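Local coordinates for ciona betagamma-crystallin (Ciona intestinalis, PDB 2BV2), which binds calcium and probably serves as a structural component of the neuroectodermal visual system in this sea squirt, at residues 37-43 with 58-64. Sequence-based numbering, arbitrary orientation.
Sequences IIVESGT and KLTPGKY. With SO4 (sulfate ion), chain F.
Val-39 and Gly-62 form an antiparallel hydrogen-bonded pair: Val-39 N donates a hydrogen bond to Gly-62 O (2.8 Å), and Gly-62 N donates one to Val-39 O. Ile-37 and Tyr-64 make a second such pair, joined by two N-H...O bonds, two residues earlier on the first strand and two later on the second, whereas Ile-38 and Lys-63 make the non-hydrogen-bonded pair between, their side chains running side by side on the other face with CG1 of Ile-38 against CG of Lys-63. The Val-39 side chain drops into the turn that joins strands 56-59 and 62-64. Its CB lies 3.6 Å from Thr-60 O. CG1, anti to the backbone N (chi1 177°), reaches CA and N of Pro-61, each at 3.7 Å. CG2, beside the backbone N, lies 3.8 Å from Leu-59 CB and 4.1 Å from Tyr-64 CE1. Replacing Val-39 by an alanine would probably open a gap between the Pro-61 backbone, Leu-59 and the tyrosine ring. Toward the start of the strand, Ile-37 crosses Leu-59 at about a right angle, CD1 to CD2 3.7 Å, while Leu-59 CG sits over one face of the Tyr-64 ring, toward its rim. Past the end of the strand, Pro-61 CD packs on Gly-42 O, a buried oxygen without a polar partner, and Gly-42 N binds a sulfate, probably from the crystallisation liquor. Glu-40 and Ser-41 form a classic beta bulge opposite Lys-2. In this Greek-key beta/gamma-crystallin domain, strand 36-41 lies between strands 2-6 and 62-64; Val-39 reaches across to Trp-44 of strand 44-47 in the other sheet, where Leu-59 of strand 56-59 touches Val-46.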
# COMPACT_ATOMS: atom_id res chain seq x y z
N ILE A 37 4.65 -0.36 4.65
CA ILE A 37 4.86 -0.70 3.24
C ILE A 37 6.35 -0.75 2.93
O ILE A 37 7.10 0.08 3.41
CB ILE A 37 4.19 0.33 2.28
CG1 ILE A 37 2.66 0.32 2.42
CG2 ILE A 37 4.59 0.05 0.82
CD1 ILE A 37 1.99 1.38 1.54
N ILE A 38 6.75 -1.73 2.12
CA ILE A 38 8.08 -1.75 1.54
C ILE A 38 7.92 -1.75 0.03
O ILE A 38 7.25 -2.62 -0.54
CB ILE A 38 8.88 -3.00 1.95
CG1 ILE A 38 9.16 -2.93 3.46
CG2 ILE A 38 10.18 -3.09 1.11
CD1 ILE A 38 9.93 -4.11 4.02
N VAL A 39 8.51 -0.75 -0.63
CA VAL A 39 8.59 -0.78 -2.10
C VAL A 39 9.95 -1.34 -2.46
O VAL A 39 10.97 -0.69 -2.21
CB VAL A 39 8.37 0.61 -2.72
CG1 VAL A 39 8.52 0.55 -4.23
CG2 VAL A 39 6.99 1.16 -2.38
N GLU A 40 9.98 -2.53 -3.05
CA GLU A 40 11.24 -3.15 -3.47
C GLU A 40 11.74 -2.55 -4.78
O GLU A 40 12.93 -2.26 -4.92
CB GLU A 40 11.07 -4.66 -3.63
CG GLU A 40 10.57 -5.36 -2.39
CD GLU A 40 11.62 -5.50 -1.30
OE1 GLU A 40 12.70 -4.87 -1.40
OE2 GLU A 40 11.37 -6.25 -0.33
N SER A 41 10.82 -2.35 -5.73
CA SER A 41 11.14 -1.74 -7.01
C SER A 41 9.92 -1.06 -7.57
O SER A 41 8.81 -1.39 -7.20
CB SER A 41 11.62 -2.82 -7.99
OG SER A 41 10.64 -3.83 -8.14
N GLY A 42 10.15 -0.11 -8.47
CA GLY A 42 9.09 0.60 -9.14
C GLY A 42 8.61 1.78 -8.34
O GLY A 42 8.93 1.90 -7.15
N THR A 43 7.89 2.68 -9.00
CA THR A 43 7.17 3.75 -8.32
C THR A 43 5.70 3.32 -8.28
O THR A 43 5.18 2.79 -9.26
CB THR A 43 7.31 5.11 -9.02
OG1 THR A 43 8.70 5.47 -9.09
CG2 THR A 43 6.56 6.18 -8.25
N LYS A 58 2.29 8.85 -3.41
CA LYS A 58 3.36 8.35 -4.26
C LYS A 58 4.50 7.77 -3.44
O LYS A 58 4.99 8.39 -2.48
CB LYS A 58 3.91 9.49 -5.12
CG LYS A 58 4.78 9.05 -6.27
CD LYS A 58 5.32 10.28 -6.99
CE LYS A 58 6.24 9.91 -8.10
NZ LYS A 58 6.93 11.12 -8.61
N LEU A 59 4.94 6.58 -3.84
CA LEU A 59 5.91 5.80 -3.09
C LEU A 59 6.94 5.34 -4.07
O LEU A 59 6.58 4.81 -5.13
CB LEU A 59 5.25 4.55 -2.50
CG LEU A 59 4.57 4.61 -1.15
CD1 LEU A 59 3.76 5.84 -0.96
CD2 LEU A 59 3.74 3.34 -1.01
N THR A 60 8.20 5.58 -3.74
CA THR A 60 9.34 5.10 -4.52
C THR A 60 10.07 4.06 -3.68
O THR A 60 9.76 3.91 -2.48
CB THR A 60 10.27 6.26 -4.90
OG1 THR A 60 10.74 6.91 -3.71
CG2 THR A 60 9.53 7.26 -5.75
N PRO A 61 11.00 3.31 -4.29
CA PRO A 61 11.70 2.25 -3.58
C PRO A 61 12.25 2.65 -2.21
O PRO A 61 12.88 3.69 -2.07
CB PRO A 61 12.83 1.88 -4.55
CG PRO A 61 12.23 2.12 -5.90
CD PRO A 61 11.44 3.40 -5.70
N GLY A 62 12.00 1.81 -1.22
CA GLY A 62 12.35 2.11 0.16
C GLY A 62 11.32 1.56 1.13
O GLY A 62 10.33 0.95 0.72
N LYS A 63 11.57 1.79 2.41
CA LYS A 63 10.72 1.32 3.47
C LYS A 63 9.92 2.46 4.10
O LYS A 63 10.41 3.57 4.30
CB LYS A 63 11.56 0.61 4.53
CG LYS A 63 12.33 -0.59 4.00
CD LYS A 63 13.05 -1.37 5.10
CE LYS A 63 13.77 -2.62 4.55
NZ LYS A 63 14.60 -3.39 5.56
N TYR A 64 8.67 2.14 4.42
CA TYR A 64 7.70 3.08 4.96
C TYR A 64 7.10 2.41 6.20
O TYR A 64 6.12 1.65 6.11
CB TYR A 64 6.62 3.35 3.90
CG TYR A 64 7.13 4.05 2.66
CD1 TYR A 64 7.67 3.32 1.61
CD2 TYR A 64 7.07 5.42 2.55
CE1 TYR A 64 8.13 3.96 0.46
CE2 TYR A 64 7.53 6.08 1.43
CZ TYR A 64 8.06 5.35 0.38
OH TYR A 64 8.53 6.02 -0.76
S SO4 F . 13.53 -0.26 -10.54
O1 SO4 F . 12.24 0.25 -10.10
O2 SO4 F . 14.23 0.77 -11.29
O3 SO4 F . 14.33 -0.65 -9.38
O4 SO4 F . 13.33 -1.44 -11.38